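Local atomic coordinates of avirulence protein (Pseudomonas syringae, PDB entry 4B6X), a protein that is a type III secreted effector whose C-terminal coiled-coil domain, cut free inside the plant cell, is probably the part that helps trigger plant immunity. Residues A[27-38]-A[67-78]. Residues are numbered along the deposited sequence; the frame is centred on the assembly and turned at random.
Sequences LRQEIEDKQLMV and ARADLADLQRRF
I31 and L74 lie alongside each other, running in opposite directions, with I31 CG1 3.8 Å from L74 CB. Beyond that, I31 drops as a knob among L71, L74, Q75 and F78. Its beta-branch suits this buried hole by serving two neighbours: the I31 and L71 side chains cross at about a right angle, CG2 resting on L71 CD1, while I31 CD1 reaches 3.5 Å from F78 CB. L74 is the reciprocal knob, its CG anti to the carbonyl carbon (chi1 -70°), which puts its isobutyl end among L27, E30, I31 and K34; CD2 lies 3.6 Å from L27 CD1, and CD1 packs against E30 CD and K34 CE. This knobs-into-holes packing marks an antiparallel coiled coil, here a hairpin of helices 25-50 and 54-89 whose segment axes run 156° apart and approach to 9.5 Å. L71, whose forked apolar end likewise fills a buried hole, is the next knob, among I31, K34, Q35 and V38. Its CD2 touches Q35 OE1; Q35 NE2 hydrogen-bonds N39 OD1. K34 suits a border site because its bent aliphatic chain fills a hole, CD 3.7 Å from D70 CB, yet its ammonium ends near solvent, where a water joins NZ to D70 OD2. A67, a single methyl, sits where the backbones draw closest, 6.0 Å between the CA atoms of V38 and A67, and its CB touches V38 CG2. At the other, partly exposed end, aromatic F78 serves both apolar and charged neighbours: its ring edge meets L27 CD2 and, at CZ, points onto a face of the R28 guanidinium, the planes 72° apart.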
loop_
_atom_site.group_PDB
_atom_site.type_symbol
_atom_site.label_atom_id
_atom_site.label_comp_id
_atom_site.label_asym_id
_atom_site.label_seq_id
_atom_site.Cartn_x
_atom_site.Cartn_y
_atom_site.Cartn_z
ATOM N N LEU A 27 6.600 4.372 -10.290
ATOM C CA LEU A 27 6.283 4.511 -8.864
ATOM C C LEU A 27 4.782 4.717 -8.575
ATOM O O LEU A 27 4.225 4.136 -7.598
ATOM C CB LEU A 27 7.104 5.644 -8.263
ATOM C CG LEU A 27 7.032 5.889 -6.760
ATOM C CD1 LEU A 27 7.296 4.593 -5.923
ATOM C CD2 LEU A 27 8.055 7.044 -6.361
ATOM N N ARG A 28 4.139 5.539 -9.396
ATOM C CA ARG A 28 2.691 5.762 -9.287
ATOM C C ARG A 28 1.939 4.453 -9.470
ATOM O O ARG A 28 1.015 4.153 -8.708
ATOM C CB ARG A 28 2.163 6.790 -10.313
ATOM C CG ARG A 28 0.660 7.193 -10.094
ATOM C CD ARG A 28 -0.077 7.725 -11.376
ATOM N NE ARG A 28 0.792 8.457 -12.315
ATOM C CZ ARG A 28 0.989 9.785 -12.352
ATOM N NH1 ARG A 28 0.353 10.620 -11.509
ATOM N NH2 ARG A 28 1.840 10.291 -13.255
ATOM N N GLN A 29 2.347 3.683 -10.471
ATOM C CA GLN A 29 1.735 2.407 -10.767
ATOM C C GLN A 29 1.985 1.414 -9.613
ATOM O O GLN A 29 1.085 0.671 -9.238
ATOM C CB GLN A 29 2.226 1.899 -12.135
ATOM C CG GLN A 29 1.630 0.589 -12.597
ATOM C CD GLN A 29 0.109 0.629 -12.738
ATOM O OE1 GLN A 29 -0.410 1.329 -13.599
ATOM N NE2 GLN A 29 -0.606 -0.125 -11.888
ATOM N N GLU A 30 3.181 1.448 -9.008
ATOM C CA GLU A 30 3.482 0.606 -7.844
ATOM C C GLU A 30 2.589 0.912 -6.654
ATOM O O GLU A 30 2.158 0.011 -5.906
ATOM C CB GLU A 30 4.946 0.718 -7.416
ATOM C CG GLU A 30 5.373 -0.521 -6.615
ATOM C CD GLU A 30 6.733 -0.466 -5.909
ATOM O OE1 GLU A 30 7.599 0.390 -6.209
ATOM O OE2 GLU A 30 6.904 -1.337 -5.009
ATOM N N ILE A 31 2.346 2.197 -6.455
ATOM C CA ILE A 31 1.470 2.644 -5.411
ATOM C C ILE A 31 0.072 2.059 -5.618
ATOM O O ILE A 31 -0.499 1.523 -4.686
ATOM C CB ILE A 31 1.399 4.151 -5.354
ATOM C CG1 ILE A 31 2.726 4.670 -4.811
ATOM C CG2 ILE A 31 0.167 4.611 -4.515
ATOM C CD1 ILE A 31 2.899 6.217 -4.911
ATOM N N GLU A 32 -0.471 2.144 -6.821
ATOM C CA GLU A 32 -1.786 1.539 -7.060
ATOM C C GLU A 32 -1.780 -0.020 -6.893
ATOM O O GLU A 32 -2.732 -0.595 -6.364
ATOM C CB GLU A 32 -2.305 1.898 -8.448
ATOM C CG GLU A 32 -2.653 3.409 -8.670
ATOM C CD GLU A 32 -3.756 3.931 -7.726
ATOM O OE1 GLU A 32 -3.407 4.351 -6.568
ATOM O OE2 GLU A 32 -4.956 3.878 -8.135
ATOM N N ASP A 33 -0.714 -0.678 -7.357
ATOM C CA ASP A 33 -0.578 -2.134 -7.206
ATOM C C ASP A 33 -0.525 -2.473 -5.709
ATOM O O ASP A 33 -1.147 -3.432 -5.263
ATOM C CB ASP A 33 0.688 -2.689 -7.885
ATOM C CG ASP A 33 0.721 -2.487 -9.380
ATOM O OD1 ASP A 33 -0.311 -2.273 -10.034
ATOM O OD2 ASP A 33 1.835 -2.558 -9.938
ATOM N N LYS A 34 0.193 -1.661 -4.942
ATOM C CA LYS A 34 0.345 -1.874 -3.520
ATOM C C LYS A 34 -0.913 -1.551 -2.714
ATOM O O LYS A 34 -1.199 -2.261 -1.742
ATOM C CB LYS A 34 1.566 -1.125 -2.963
ATOM C CG LYS A 34 1.866 -1.479 -1.477
ATOM C CD LYS A 34 3.297 -1.844 -1.003
ATOM C CE LYS A 34 4.351 -2.218 -1.990
ATOM N NZ LYS A 34 4.942 -3.555 -1.782
ATOM N N GLN A 35 -1.669 -0.517 -3.117
ATOM C CA GLN A 35 -2.979 -0.235 -2.529
ATOM C C GLN A 35 -3.949 -1.399 -2.776
ATOM O O GLN A 35 -4.673 -1.777 -1.872
ATOM C CB GLN A 35 -3.571 1.063 -3.110
ATOM C CG GLN A 35 -4.874 1.573 -2.413
ATOM C CD GLN A 35 -4.673 1.984 -0.938
ATOM O OE1 GLN A 35 -4.143 3.059 -0.667
ATOM N NE2 GLN A 35 -5.116 1.124 0.019
ATOM N N LEU A 36 -3.977 -1.944 -3.994
ATOM C CA LEU A 36 -4.732 -3.165 -4.251
ATOM C C LEU A 36 -4.346 -4.315 -3.281
ATOM O O LEU A 36 -5.221 -4.953 -2.697
ATOM C CB LEU A 36 -4.583 -3.606 -5.706
ATOM C CG LEU A 36 -5.417 -4.815 -6.171
ATOM C CD1 LEU A 36 -6.969 -4.570 -6.051
ATOM C CD2 LEU A 36 -5.028 -5.188 -7.653
ATOM N N MET A 37 -3.051 -4.572 -3.086
ATOM C CA MET A 37 -2.657 -5.626 -2.175
ATOM C C MET A 37 -3.134 -5.316 -0.755
ATOM O O MET A 37 -3.666 -6.209 -0.040
ATOM C CB MET A 37 -1.153 -5.866 -2.158
ATOM C CG MET A 37 -0.574 -6.681 -3.334
ATOM S SD MET A 37 1.113 -7.410 -2.945
ATOM C CE MET A 37 1.554 -6.369 -1.494
ATOM N N VAL A 38 -2.986 -4.072 -0.335
ATOM C CA VAL A 38 -3.439 -3.670 1.007
ATOM C C VAL A 38 -4.914 -3.914 1.199
ATOM O O VAL A 38 -5.357 -4.417 2.245
ATOM C CB VAL A 38 -3.122 -2.193 1.305
ATOM C CG1 VAL A 38 -4.050 -1.632 2.412
ATOM C CG2 VAL A 38 -1.609 -2.029 1.645
ATOM N N ALA A 67 2.715 -4.424 4.208
ATOM C CA ALA A 67 2.228 -3.738 3.023
ATOM C C ALA A 67 1.811 -2.275 3.276
ATOM O O ALA A 67 2.071 -1.386 2.436
ATOM C CB ALA A 67 1.074 -4.565 2.365
ATOM N N ARG A 68 1.164 -2.017 4.413
ATOM C CA ARG A 68 0.774 -0.672 4.775
ATOM C C ARG A 68 2.013 0.224 5.039
ATOM O O ARG A 68 1.997 1.405 4.676
ATOM C CB ARG A 68 -0.174 -0.676 5.969
ATOM C CG ARG A 68 -1.553 -1.250 5.649
ATOM C CD ARG A 68 -2.454 -1.260 6.874
ATOM N NE ARG A 68 -2.698 0.108 7.301
ATOM C CZ ARG A 68 -2.663 0.561 8.545
ATOM N NH1 ARG A 68 -2.386 -0.231 9.571
ATOM N NH2 ARG A 68 -2.873 1.851 8.756
ATOM N N ALA A 69 3.049 -0.314 5.672
ATOM C CA ALA A 69 4.278 0.435 5.893
ATOM C C ALA A 69 4.989 0.748 4.568
ATOM O O ALA A 69 5.451 1.872 4.351
ATOM C CB ALA A 69 5.214 -0.332 6.841
ATOM N N ASP A 70 5.072 -0.255 3.693
ATOM C CA ASP A 70 5.678 -0.105 2.404
ATOM C C ASP A 70 4.912 0.906 1.547
ATOM O O ASP A 70 5.505 1.717 0.859
ATOM C CB ASP A 70 5.753 -1.454 1.690
ATOM C CG ASP A 70 6.762 -2.416 2.318
ATOM O OD1 ASP A 70 7.681 -1.964 3.069
ATOM O OD2 ASP A 70 6.655 -3.635 2.037
ATOM N N LEU A 71 3.592 0.870 1.614
ATOM C CA LEU A 71 2.778 1.807 0.865
ATOM C C LEU A 71 3.032 3.247 1.313
ATOM O O LEU A 71 3.156 4.141 0.473
ATOM C CB LEU A 71 1.275 1.481 1.013
ATOM C CG LEU A 71 0.270 2.358 0.279
ATOM C CD1 LEU A 71 0.565 2.352 -1.186
ATOM C CD2 LEU A 71 -1.232 1.931 0.589
ATOM N N ALA A 72 3.018 3.488 2.615
ATOM C CA ALA A 72 3.231 4.823 3.113
ATOM C C ALA A 72 4.600 5.390 2.651
ATOM O O ALA A 72 4.692 6.547 2.296
ATOM C CB ALA A 72 3.079 4.849 4.599
ATOM N N ASP A 73 5.657 4.569 2.646
ATOM C CA ASP A 73 6.952 4.990 2.100
ATOM C C ASP A 73 6.884 5.291 0.614
ATOM O O ASP A 73 7.447 6.295 0.137
ATOM C CB ASP A 73 8.015 3.927 2.354
ATOM C CG ASP A 73 8.496 3.909 3.809
ATOM O OD1 ASP A 73 8.127 4.812 4.582
ATOM O OD2 ASP A 73 9.286 3.014 4.170
ATOM N N LEU A 74 6.215 4.429 -0.145
ATOM C CA LEU A 74 6.073 4.671 -1.553
ATOM C C LEU A 74 5.382 6.032 -1.803
ATOM O O LEU A 74 5.806 6.818 -2.648
ATOM C CB LEU A 74 5.347 3.523 -2.252
ATOM C CG LEU A 74 6.035 2.158 -2.414
ATOM C CD1 LEU A 74 5.112 1.234 -3.195
ATOM C CD2 LEU A 74 7.358 2.267 -3.116
ATOM N N GLN A 75 4.359 6.333 -1.027
ATOM C CA GLN A 75 3.575 7.544 -1.253
ATOM C C GLN A 75 4.402 8.786 -0.915
ATOM O O GLN A 75 4.317 9.792 -1.624
ATOM C CB GLN A 75 2.283 7.513 -0.433
ATOM C CG GLN A 75 1.312 6.450 -0.945
ATOM C CD GLN A 75 0.100 6.316 -0.096
ATOM O OE1 GLN A 75 0.198 6.184 1.119
ATOM N NE2 GLN A 75 -1.063 6.326 -0.722
ATOM N N ARG A 76 5.190 8.713 0.159
ATOM C CA ARG A 76 6.116 9.810 0.486
ATOM C C ARG A 76 7.088 10.095 -0.646
ATOM O O ARG A 76 7.315 11.255 -0.973
ATOM C CB ARG A 76 6.888 9.557 1.788
ATOM C CG ARG A 76 6.040 9.933 3.004
ATOM C CD ARG A 76 6.792 9.820 4.327
ATOM N NE ARG A 76 6.939 8.446 4.782
ATOM C CZ ARG A 76 6.057 7.780 5.541
ATOM N NH1 ARG A 76 4.913 8.347 5.962
ATOM N NH2 ARG A 76 6.306 6.517 5.863
ATOM N N ARG A 77 7.667 9.032 -1.223
ATOM C CA ARG A 77 8.645 9.180 -2.303
ATOM C C ARG A 77 8.055 9.791 -3.545
ATOM O O ARG A 77 8.738 10.555 -4.256
ATOM C CB ARG A 77 9.301 7.845 -2.664
ATOM C CG ARG A 77 10.306 7.373 -1.641
ATOM C CD ARG A 77 10.576 5.868 -1.773
ATOM N NE ARG A 77 10.967 5.458 -3.131
ATOM C CZ ARG A 77 11.066 4.184 -3.537
ATOM N NH1 ARG A 77 10.788 3.191 -2.709
ATOM N NH2 ARG A 77 11.428 3.905 -4.790
ATOM N N PHE A 78 6.788 9.453 -3.808
ATOM C CA PHE A 78 6.104 9.942 -4.973
ATOM C C PHE A 78 5.687 11.401 -4.819
ATOM O O PHE A 78 5.721 12.185 -5.771
ATOM C CB PHE A 78 4.877 9.109 -5.252
ATOM C CG PHE A 78 4.126 9.573 -6.458
ATOM C CD1 PHE A 78 4.693 9.451 -7.718
ATOM C CD2 PHE A 78 2.878 10.178 -6.324
ATOM C CE1 PHE A 78 4.006 9.906 -8.865
ATOM C CE2 PHE A 78 2.174 10.610 -7.441
ATOM C CZ PHE A 78 2.748 10.488 -8.723
HETATM O O HOH W 1 10.206 0.824 -5.458
HETATM O O HOH W 2 4.799 -4.703 0.696
#